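Local coordinates for Lmo0651 protein (Listeria monocytogenes serovar 1/2a, PDB 6EP3) that controls expression of the Agr system and mediates virulence, probably as a GntR-family transcription factor that binds specific regulatory DNA, at residues Phe136-Ile141 / Ile152-Phe157; Phe101-Asp106 / Phe143-Tyr148; Gln115-Phe120 / Glu127-Ala132. All blocks are in the same frame, centred on the assembly; numbering follows the deposited sequence.

All three contacts lie in the all-helical FCD region and differ in depth. Contact 1 is buried and the most central, about 7 Å from the centre of the chain, and consists of aliphatic tips and a phenylalanine edge between helices 126-142 and 147-163. Contact 3, partly buried and about 14 Å out, pairs helix 126-142 with helix 107-123 more closely and has an apolar interior with an E116-R119 pair on one helix at its rim. F136 joins these two by packing on M117. Contact 2, also partly buried, about 20 Å out, ties two interhelical turns together at one end of the bundle, mixing a Met-aromatic contact with a carboxylate over a tyrosine; it touches contact 1 where C139 meets D106.

Contact 1: Phe136-Ile141 / Ile152-Phe157; sequences FILCLI and IVKQIF
Two antiparallel helix segments, 136-141 and 152-157, face each other with short axes 10.6 Å apart and N-to-C directions at 162°, close to antiparallel, a separation wide enough for side chains to do all the bridging. No hydrogen bond crosses. The main bump is L138, whose CA-CB bond runs along the interface while its isobutyl fork swings in (CG anti to the carbonyl carbon, chi1 -74°). The fork fills a hollow lined by V153, K154 and F157. Its CG meets the ring edge of F157 tip to tip, with L138 CG 3.5 Å from F157 CE2. The two methyls then divide the hollow: L138 CD2 slides past the valine to lie 3.8 Å from V153 CG1, whereas L138 CD1 rests on the lysine, 3.7 Å from K154 CG. The extended K154 chain crosses the leucine at about a right angle, so its methylenes wall the more exposed flank.

F157 offers its edge to the opposing helix, and I137 takes the end of the ring, with I137 CG2 3.7 Å from F157 CZ and near the ring plane. I137 and L138 thus share one rim of the phenyl group. Farther along, I141 and V153 point at one another. The extended isoleucine arm ends with I141 CD1 only 3.4 Å from V153 CG2, a short approach for two methyl carbons, and the same methyl also reaches V153 CG1, so it abuts both branches of the valine.

Helix 77-101 closes one side of this seam, with V91 against I141, F90 against V153 and I87 against F157, while H134 stacks on the F157 ring. On the far side of helix 126-142, F136 packs on helix 107-123 and L140 on helix 173-192; I152 meets I152 of the second subunit.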
loop_
_atom_site.group_PDB
_atom_site.type_symbol
_atom_site.label_atom_id
_atom_site.label_comp_id
_atom_site.label_asym_id
_atom_site.label_seq_id
_atom_site.Cartn_x
_atom_site.Cartn_y
_atom_site.Cartn_z
ATOM N N PHE B 136 -9.181 -15.782 -0.632
ATOM C CA PHE B 136 -8.277 -16.830 -1.102
ATOM C C PHE B 136 -6.944 -16.233 -1.558
ATOM O O PHE B 136 -5.858 -16.727 -1.204
ATOM C CB PHE B 136 -8.949 -17.611 -2.235
ATOM C CG PHE B 136 -8.085 -18.680 -2.835
ATOM C CD1 PHE B 136 -8.054 -19.951 -2.286
ATOM C CD2 PHE B 136 -7.308 -18.419 -3.951
ATOM C CE1 PHE B 136 -7.260 -20.940 -2.838
ATOM C CE2 PHE B 136 -6.505 -19.404 -4.506
ATOM C CZ PHE B 136 -6.481 -20.664 -3.948
ATOM N N ILE B 137 -7.009 -15.162 -2.350
ATOM C CA ILE B 137 -5.776 -14.496 -2.773
ATOM C C ILE B 137 -5.008 -13.961 -1.564
ATOM O O ILE B 137 -3.774 -14.055 -1.496
ATOM C CB ILE B 137 -6.092 -13.388 -3.792
ATOM C CG1 ILE B 137 -6.641 -14.006 -5.081
ATOM C CG2 ILE B 137 -4.855 -12.552 -4.076
ATOM C CD1 ILE B 137 -7.132 -12.989 -6.094
ATOM N N LEU B 138 -5.728 -13.421 -0.578
ATOM C CA LEU B 138 -5.080 -12.870 0.610
ATOM C C LEU B 138 -4.394 -13.957 1.420
ATOM O O LEU B 138 -3.343 -13.721 2.016
ATOM C CB LEU B 138 -6.102 -12.144 1.486
ATOM C CG LEU B 138 -6.621 -10.780 1.031
ATOM C CD1 LEU B 138 -7.689 -10.279 1.992
ATOM C CD2 LEU B 138 -5.490 -9.780 0.909
ATOM N N CYS B 139 -4.989 -15.147 1.471
ATOM C CA CYS B 139 -4.360 -16.271 2.156
ATOM C C CYS B 139 -3.067 -16.675 1.453
ATOM O O CYS B 139 -2.026 -16.911 2.094
ATOM C CB CYS B 139 -5.352 -17.437 2.220
ATOM S SG CYS B 139 -4.834 -18.783 3.253
ATOM N N LEU B 140 -3.122 -16.762 0.122
ATOM C CA LEU B 140 -1.903 -16.996 -0.648
ATOM C C LEU B 140 -0.824 -15.977 -0.294
ATOM O O LEU B 140 0.340 -16.334 -0.077
ATOM C CB LEU B 140 -2.205 -16.926 -2.144
ATOM C CG LEU B 140 -2.896 -18.137 -2.758
ATOM C CD1 LEU B 140 -3.050 -17.928 -4.253
ATOM C CD2 LEU B 140 -2.098 -19.393 -2.467
ATOM N N ILE B 141 -1.207 -14.703 -0.202
ATOM C CA ILE B 141 -0.225 -13.654 0.074
ATOM C C ILE B 141 0.273 -13.742 1.512
ATOM O O ILE B 141 1.459 -13.518 1.789
ATOM C CB ILE B 141 -0.820 -12.272 -0.238
ATOM C CG1 ILE B 141 -1.138 -12.179 -1.725
ATOM C CG2 ILE B 141 0.144 -11.165 0.179
ATOM C CD1 ILE B 141 -1.622 -10.837 -2.159
ATOM N N ILE B 152 -1.838 -3.944 2.220
ATOM C CA ILE B 152 -1.789 -3.286 0.916
ATOM C C ILE B 152 -2.785 -3.931 -0.040
ATOM O O ILE B 152 -3.574 -3.248 -0.711
ATOM C CB ILE B 152 -0.357 -3.332 0.353
ATOM C CG1 ILE B 152 0.552 -2.362 1.110
ATOM C CG2 ILE B 152 -0.349 -3.050 -1.143
ATOM C CD1 ILE B 152 2.028 -2.661 0.932
ATOM N N VAL B 153 -2.771 -5.263 -0.110
ATOM C CA VAL B 153 -3.670 -5.935 -1.039
ATOM C C VAL B 153 -5.118 -5.813 -0.586
ATOM O O VAL B 153 -6.030 -5.780 -1.417
ATOM C CB VAL B 153 -3.239 -7.398 -1.221
ATOM C CG1 VAL B 153 -4.139 -8.098 -2.221
ATOM C CG2 VAL B 153 -1.796 -7.434 -1.696
ATOM N N LYS B 154 -5.361 -5.699 0.722
ATOM C CA LYS B 154 -6.720 -5.433 1.189
ATOM C C LYS B 154 -7.208 -4.077 0.697
ATOM O O LYS B 154 -8.364 -3.935 0.277
ATOM C CB LYS B 154 -6.782 -5.498 2.714
ATOM C CG LYS B 154 -6.904 -6.903 3.289
ATOM C CD LYS B 154 -7.000 -6.859 4.810
ATOM C CE LYS B 154 -7.259 -8.239 5.397
ATOM N NZ LYS B 154 -7.298 -8.222 6.889
ATOM N N GLN B 155 -6.335 -3.068 0.747
ATOM C CA GLN B 155 -6.703 -1.750 0.235
ATOM C C GLN B 155 -6.988 -1.810 -1.264
ATOM O O GLN B 155 -7.939 -1.186 -1.760
ATOM C CB GLN B 155 -5.582 -0.749 0.523
ATOM C CG GLN B 155 -5.770 0.019 1.815
ATOM C CD GLN B 155 -6.987 0.915 1.799
ATOM O OE1 GLN B 155 -7.666 1.068 2.814
ATOM N NE2 GLN B 155 -7.275 1.511 0.647
ATOM N N ILE B 156 -6.166 -2.563 -1.997
ATOM C CA ILE B 156 -6.401 -2.752 -3.429
ATOM C C ILE B 156 -7.758 -3.404 -3.674
ATOM O O ILE B 156 -8.505 -3.004 -4.579
ATOM C CB ILE B 156 -5.272 -3.588 -4.053
ATOM C CG1 ILE B 156 -3.980 -2.779 -4.140
ATOM C CG2 ILE B 156 -5.694 -4.104 -5.422
ATOM C CD1 ILE B 156 -2.847 -3.567 -4.742
ATOM N N PHE B 157 -8.083 -4.440 -2.896
ATOM C CA PHE B 157 -9.358 -5.129 -3.059
ATOM C C PHE B 157 -10.517 -4.192 -2.761
ATOM O O PHE B 157 -11.548 -4.223 -3.445
ATOM C CB PHE B 157 -9.421 -6.349 -2.135
ATOM C CG PHE B 157 -8.643 -7.535 -2.629
ATOM C CD1 PHE B 157 -8.532 -7.793 -3.982
ATOM C CD2 PHE B 157 -8.041 -8.406 -1.735
ATOM C CE1 PHE B 157 -7.824 -8.890 -4.445
ATOM C CE2 PHE B 157 -7.334 -9.507 -2.188
ATOM C CZ PHE B 157 -7.226 -9.749 -3.545
#

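Contact 2: Phe101-Asp106 / Phe143-Tyr148; sequences FGYEMD and FAENPY
The turn 101-106, between helices 77-101 and 107-123, meets the turn that leads into helix 147-163, and the backbones come closest at M105 and F143, whose CA atoms are 5.6 Å apart. No hydrogen bond links the two segments; the contact rests largely on two aromatic rings.

The apolar part is M105 on F143. M105 CB sits 3.8 Å from the F143 ring centroid and 2° off the ring normal, a CH-pi contact almost exactly over the centre. The methionine chain crosses the phenylalanine at about a right angle: CG, anti to the carbonyl carbon, carries on over the ring, and M105 SD lies 3.9 Å from F143 CD2. The sulfur is oblique to the ring, 36° off its normal, giving a Met-aromatic contact beside the CH-pi one. Backbone continues the packing, since D106 N lies 3.5 Å from F143 CE1. Beyond the two turns, I95, L107 and L110 also pack on F143.

The polar part is E145 on Y103. E145, with positive phi just past the end of a helix, bends at chi2 so that its carboxylate lies over one face of the tyrosine, toward the rim, with the two planes 71° apart. E145 OE1 is 3.0 Å from Y103 CD1. The opposite face of Y103 is covered by F101 CB, so the ring is sandwiched. Nearby, K97 both touches Y103 and donates to A144 O, while D106, at an N-cap position, caps K109 N with OD2.

M105 and F143 meet through apolar and sulfur-aromatic packing, consistent with dispersion and shape as the main attraction, whereas a carboxylate over a tyrosine face would be expected to be electrostatically unfavourable; the positive charge of K97 close by may make the arrangement more tolerable.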
loop_
_atom_site.group_PDB
_atom_site.type_symbol
_atom_site.label_atom_id
_atom_site.label_comp_id
_atom_site.label_asym_id
_atom_site.label_seq_id
_atom_site.Cartn_x
_atom_site.Cartn_y
_atom_site.Cartn_z
ATOM N N PHE B 101 12.214 -20.480 1.959
ATOM C CA PHE B 101 12.564 -20.517 3.373
ATOM C C PHE B 101 11.895 -21.663 4.121
ATOM O O PHE B 101 12.102 -21.798 5.331
ATOM C CB PHE B 101 12.209 -19.185 4.041
ATOM C CG PHE B 101 13.100 -18.046 3.631
ATOM C CD1 PHE B 101 12.596 -16.759 3.524
ATOM C CD2 PHE B 101 14.439 -18.261 3.351
ATOM C CE1 PHE B 101 13.414 -15.708 3.147
ATOM C CE2 PHE B 101 15.261 -17.213 2.974
ATOM C CZ PHE B 101 14.748 -15.937 2.871
ATOM N N GLY B 102 11.111 -22.488 3.435
ATOM C CA GLY B 102 10.500 -23.642 4.075
ATOM C C GLY B 102 9.499 -23.286 5.150
ATOM O O GLY B 102 9.374 -24.013 6.144
ATOM N N TYR B 103 8.762 -22.194 4.966
ATOM C CA TYR B 103 7.704 -21.863 5.907
ATOM C C TYR B 103 6.599 -22.916 5.863
ATOM O O TYR B 103 6.482 -23.702 4.920
ATOM C CB TYR B 103 7.124 -20.479 5.611
ATOM C CG TYR B 103 8.118 -19.353 5.755
ATOM C CD1 TYR B 103 7.990 -18.186 5.009
ATOM C CD2 TYR B 103 9.178 -19.451 6.643
ATOM C CE1 TYR B 103 8.890 -17.153 5.146
ATOM C CE2 TYR B 103 10.086 -18.425 6.787
ATOM C CZ TYR B 103 9.940 -17.275 6.036
ATOM O OH TYR B 103 10.847 -16.248 6.177
ATOM N N GLU B 104 5.765 -22.900 6.896
ATOM C CA GLU B 104 4.608 -23.782 6.987
ATOM C C GLU B 104 3.381 -23.018 6.508
ATOM O O GLU B 104 2.875 -22.137 7.210
ATOM C CB GLU B 104 4.436 -24.256 8.427
ATOM C CG GLU B 104 3.769 -25.598 8.595
ATOM C CD GLU B 104 3.716 -26.017 10.050
ATOM O OE1 GLU B 104 2.779 -25.591 10.755
ATOM O OE2 GLU B 104 4.628 -26.750 10.494
ATOM N N MET B 105 2.898 -23.364 5.318
ATOM C CA MET B 105 1.725 -22.708 4.759
ATOM C C MET B 105 0.458 -23.263 5.396
ATOM O O MET B 105 0.270 -24.482 5.467
ATOM C CB MET B 105 1.681 -22.902 3.245
ATOM C CG MET B 105 2.930 -22.440 2.519
ATOM S SD MET B 105 2.869 -22.875 0.772
ATOM C CE MET B 105 4.297 -23.944 0.639
ATOM N N ASP B 106 -0.411 -22.367 5.864
ATOM C CA ASP B 106 -1.715 -22.750 6.407
ATOM C C ASP B 106 -2.609 -23.181 5.248
ATOM O O ASP B 106 -3.504 -22.457 4.805
ATOM C CB ASP B 106 -2.338 -21.601 7.190
ATOM C CG ASP B 106 -3.379 -22.070 8.190
ATOM O OD1 ASP B 106 -3.424 -21.513 9.307
ATOM O OD2 ASP B 106 -4.156 -22.990 7.861
ATOM N N PHE B 143 0.812 -16.283 3.064
ATOM C CA PHE B 143 1.857 -17.300 3.132
ATOM C C PHE B 143 3.259 -16.695 3.206
ATOM O O PHE B 143 4.193 -17.380 3.638
ATOM C CB PHE B 143 1.755 -18.252 1.938
ATOM C CG PHE B 143 0.581 -19.195 2.014
ATOM C CD1 PHE B 143 -0.153 -19.317 3.183
ATOM C CD2 PHE B 143 0.221 -19.962 0.918
ATOM C CE1 PHE B 143 -1.230 -20.186 3.258
ATOM C CE2 PHE B 143 -0.850 -20.829 0.985
ATOM C CZ PHE B 143 -1.579 -20.942 2.160
ATOM N N ALA B 144 3.436 -15.432 2.808
ATOM C CA ALA B 144 4.730 -14.778 2.956
ATOM C C ALA B 144 5.000 -14.300 4.376
ATOM O O ALA B 144 6.138 -13.924 4.673
ATOM C CB ALA B 144 4.848 -13.584 2.002
ATOM N N GLU B 145 3.990 -14.301 5.251
ATOM C CA GLU B 145 4.118 -13.750 6.600
ATOM C C GLU B 145 4.562 -12.289 6.554
ATOM O O GLU B 145 5.554 -11.890 7.162
ATOM C CB GLU B 145 5.040 -14.598 7.480
ATOM C CG GLU B 145 4.427 -15.947 7.843
ATOM C CD GLU B 145 5.400 -17.099 7.750
ATOM O OE1 GLU B 145 5.542 -17.656 6.645
ATOM O OE2 GLU B 145 6.012 -17.451 8.782
ATOM N N ASN B 146 3.799 -11.490 5.806
ATOM C CA ASN B 146 4.079 -10.066 5.635
ATOM C C ASN B 146 2.757 -9.317 5.755
ATOM O O ASN B 146 2.050 -9.073 4.761
ATOM C CB ASN B 146 4.763 -9.792 4.296
ATOM C CG ASN B 146 5.591 -8.534 4.323
ATOM O OD1 ASN B 146 5.225 -7.556 4.974
ATOM N ND2 ASN B 146 6.713 -8.547 3.613
ATOM N N PRO B 147 2.394 -8.931 6.981
ATOM C CA PRO B 147 1.121 -8.225 7.183
ATOM C C PRO B 147 1.040 -6.910 6.434
ATOM O O PRO B 147 -0.065 -6.485 6.075
ATOM C CB PRO B 147 1.078 -8.014 8.703
ATOM C CG PRO B 147 1.999 -9.064 9.264
ATOM C CD PRO B 147 3.085 -9.221 8.247
ATOM N N TYR B 148 2.174 -6.239 6.203
ATOM C CA TYR B 148 2.148 -5.029 5.385
ATOM C C TYR B 148 1.599 -5.336 3.999
ATOM O O TYR B 148 0.748 -4.604 3.475
ATOM C CB TYR B 148 3.547 -4.416 5.287
ATOM C CG TYR B 148 4.133 -4.013 6.619
ATOM C CD1 TYR B 148 5.148 -4.756 7.207
ATOM C CD2 TYR B 148 3.677 -2.882 7.282
ATOM C CE1 TYR B 148 5.687 -4.387 8.427
ATOM C CE2 TYR B 148 4.206 -2.508 8.501
ATOM C CZ TYR B 148 5.209 -3.264 9.068
ATOM O OH TYR B 148 5.737 -2.894 10.279
#

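Contact 3: Gln115-Phe120 / Glu127-Ala132; sequences QEMERF and ENYFDA. With SO4 (sulfate ion), chain S.
Segments 115-120 and 127-132 run antiparallel, their short axes 8.5 Å apart at 165°, and backbones approach to 5.1 Å between the CA atoms of F120 and Y129. Such closeness leaves room for a small residue, A132, whose methyl is directed at the partner helix.

F120 carries one side. Its CG is anti to the carbonyl carbon, and the ring lies over N128: N128 CB is 3.4 Å from the F120 ring centroid, only 6° off the normal, a CH-pi contact centred on the face. The N128 amide, tilted 28° from the ring, is held by D125 through ND2. A132 CB meets the edge of the same ring, 4.1 Å from F120 CD2, and also touches M117, with A132 CB 3.8 Å from M117 CG. Y129 swings the other way, CG anti to its backbone N, and sets its ring edge against the M117 carbonyl, Y129 CD1 lying 3.3 Å from M117 O.

Along the rim, R119 grips E116 side-on in a bidentate salt bridge within one helix: NE and NH2 each donate nearly straight, in the guanidinium plane, to the syn lone pair of a separate carboxylate oxygen, with R119 NE to E116 OE1 at 2.7 Å. F120 CE1 covers one guanidinium face, and R119 NH1 also binds a sulfate ion, probably from the crystallisation liquor.

This pairing joins helices 107-123 and 126-142 as a helical hairpin. Helix 173-192 packs against its inner side, where M117 touches N180 and S183 and Y129 OH is hydrogen-bonded to N180; F170 meets the Y129 ring edge-to-face.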
loop_
_atom_site.group_PDB
_atom_site.type_symbol
_atom_site.label_atom_id
_atom_site.label_comp_id
_atom_site.label_asym_id
_atom_site.label_seq_id
_atom_site.Cartn_x
_atom_site.Cartn_y
_atom_site.Cartn_z
ATOM N N GLN B 115 -13.156 -23.402 -0.593
ATOM C CA GLN B 115 -14.478 -24.001 -0.460
ATOM C C GLN B 115 -15.553 -22.949 -0.235
ATOM O O GLN B 115 -16.694 -23.137 -0.668
ATOM C CB GLN B 115 -14.482 -25.026 0.671
ATOM C CG GLN B 115 -13.741 -26.294 0.314
ATOM C CD GLN B 115 -14.274 -27.509 1.041
ATOM O OE1 GLN B 115 -14.268 -28.613 0.500
ATOM N NE2 GLN B 115 -14.727 -27.317 2.276
ATOM N N GLU B 116 -15.215 -21.840 0.427
ATOM C CA GLU B 116 -16.181 -20.751 0.545
ATOM C C GLU B 116 -16.459 -20.131 -0.815
ATOM O O GLU B 116 -17.599 -19.743 -1.109
ATOM C CB GLU B 116 -15.682 -19.697 1.534
ATOM C CG GLU B 116 -15.927 -20.063 2.988
ATOM C CD GLU B 116 -17.401 -20.171 3.327
ATOM O OE1 GLU B 116 -18.020 -21.212 3.020
ATOM O OE2 GLU B 116 -17.943 -19.217 3.919
ATOM N N MET B 117 -15.427 -20.020 -1.652
ATOM C CA MET B 117 -15.651 -19.655 -3.047
ATOM C C MET B 117 -16.656 -20.597 -3.703
ATOM O O MET B 117 -17.627 -20.157 -4.330
ATOM C CB MET B 117 -14.339 -19.674 -3.818
ATOM C CG MET B 117 -13.453 -18.489 -3.577
ATOM S SD MET B 117 -11.800 -18.945 -4.091
ATOM C CE MET B 117 -11.949 -18.539 -5.822
ATOM N N GLU B 118 -16.409 -21.904 -3.584
ATOM C CA GLU B 118 -17.324 -22.889 -4.158
ATOM C C GLU B 118 -18.749 -22.686 -3.651
ATOM O O GLU B 118 -19.713 -22.737 -4.425
ATOM C CB GLU B 118 -16.847 -24.301 -3.829
ATOM C CG GLU B 118 -15.967 -24.933 -4.890
ATOM C CD GLU B 118 -15.439 -26.289 -4.464
ATOM O OE1 GLU B 118 -15.068 -26.438 -3.281
ATOM O OE2 GLU B 118 -15.407 -27.209 -5.307
ATOM N N ARG B 119 -18.898 -22.467 -2.344
ATOM C CA ARG B 119 -20.220 -22.348 -1.741
ATOM C C ARG B 119 -20.960 -21.129 -2.267
ATOM O O ARG B 119 -22.138 -21.210 -2.634
ATOM C CB ARG B 119 -20.091 -22.281 -0.220
ATOM C CG ARG B 119 -21.397 -21.957 0.484
ATOM C CD ARG B 119 -21.305 -22.247 1.974
ATOM N NE ARG B 119 -20.735 -21.142 2.738
ATOM C CZ ARG B 119 -21.461 -20.216 3.353
ATOM N NH1 ARG B 119 -22.787 -20.261 3.291
ATOM N NH2 ARG B 119 -20.866 -19.248 4.034
ATOM N N PHE B 120 -20.287 -19.978 -2.297
ATOM C CA PHE B 120 -20.959 -18.768 -2.754
ATOM C C PHE B 120 -21.240 -18.815 -4.253
ATOM O O PHE B 120 -22.249 -18.265 -4.710
ATOM C CB PHE B 120 -20.135 -17.546 -2.362
ATOM C CG PHE B 120 -20.223 -17.216 -0.898
ATOM C CD1 PHE B 120 -21.458 -17.130 -0.272
ATOM C CD2 PHE B 120 -19.079 -17.035 -0.139
ATOM C CE1 PHE B 120 -21.552 -16.836 1.079
ATOM C CE2 PHE B 120 -19.164 -16.743 1.214
ATOM C CZ PHE B 120 -20.404 -16.643 1.823
ATOM N N GLU B 127 -21.509 -10.833 -4.509
ATOM C CA GLU B 127 -20.652 -10.031 -3.642
ATOM C C GLU B 127 -19.823 -10.917 -2.727
ATOM O O GLU B 127 -18.614 -10.701 -2.556
ATOM C CB GLU B 127 -21.496 -9.051 -2.825
ATOM C CG GLU B 127 -22.113 -7.905 -3.630
ATOM C CD GLU B 127 -23.140 -8.369 -4.649
ATOM O OE1 GLU B 127 -23.755 -9.438 -4.437
ATOM O OE2 GLU B 127 -23.327 -7.666 -5.665
ATOM N N ASN B 128 -20.455 -11.928 -2.133
ATOM C CA ASN B 128 -19.720 -12.817 -1.249
ATOM C C ASN B 128 -18.729 -13.676 -2.020
ATOM O O ASN B 128 -17.656 -13.986 -1.499
ATOM C CB ASN B 128 -20.692 -13.681 -0.452
ATOM C CG ASN B 128 -21.294 -12.933 0.715
ATOM O OD1 ASN B 128 -20.600 -12.194 1.414
ATOM N ND2 ASN B 128 -22.589 -13.126 0.943
ATOM N N TYR B 129 -19.041 -14.034 -3.270
ATOM C CA TYR B 129 -18.077 -14.773 -4.078
ATOM C C TYR B 129 -16.855 -13.923 -4.404
ATOM O O TYR B 129 -15.723 -14.418 -4.368
ATOM C CB TYR B 129 -18.733 -15.281 -5.363
ATOM C CG TYR B 129 -17.758 -16.004 -6.261
ATOM C CD1 TYR B 129 -17.428 -17.335 -6.038
ATOM C CD2 TYR B 129 -17.152 -15.348 -7.323
ATOM C CE1 TYR B 129 -16.527 -17.991 -6.856
ATOM C CE2 TYR B 129 -16.247 -15.992 -8.141
ATOM C CZ TYR B 129 -15.936 -17.310 -7.904
ATOM O OH TYR B 129 -15.036 -17.945 -8.728
ATOM N N PHE B 130 -17.068 -12.654 -4.759
ATOM C CA PHE B 130 -15.952 -11.736 -4.978
ATOM C C PHE B 130 -15.092 -11.622 -3.724
ATOM O O PHE B 130 -13.858 -11.732 -3.783
ATOM C CB PHE B 130 -16.493 -10.366 -5.393
ATOM C CG PHE B 130 -15.555 -9.560 -6.260
ATOM C CD1 PHE B 130 -14.775 -10.169 -7.231
ATOM C CD2 PHE B 130 -15.478 -8.184 -6.116
ATOM C CE1 PHE B 130 -13.923 -9.418 -8.031
ATOM C CE2 PHE B 130 -14.628 -7.427 -6.911
ATOM C CZ PHE B 130 -13.851 -8.046 -7.870
ATOM N N ASP B 131 -15.737 -11.419 -2.569
ATOM C CA ASP B 131 -15.002 -11.320 -1.311
ATOM C C ASP B 131 -14.228 -12.601 -1.014
ATOM O O ASP B 131 -13.092 -12.549 -0.537
ATOM C CB ASP B 131 -15.966 -11.012 -0.167
ATOM C CG ASP B 131 -16.544 -9.617 -0.247
ATOM O OD1 ASP B 131 -16.027 -8.795 -1.037
ATOM O OD2 ASP B 131 -17.532 -9.348 0.470
ATOM N N ALA B 132 -14.823 -13.762 -1.304
ATOM C CA ALA B 132 -14.170 -15.035 -1.011
ATOM C C ALA B 132 -12.980 -15.279 -1.932
ATOM O O ALA B 132 -11.945 -15.799 -1.499
ATOM C CB ALA B 132 -15.192 -16.173 -1.125
HETATM S S SO4 S . -24.046 -18.496 6.751
HETATM O O1 SO4 S . -23.150 -17.342 6.738
HETATM O O2 SO4 S . -24.270 -18.952 5.382
HETATM O O3 SO4 S . -25.322 -18.115 7.350
HETATM O O4 SO4 S . -23.444 -19.571 7.536
#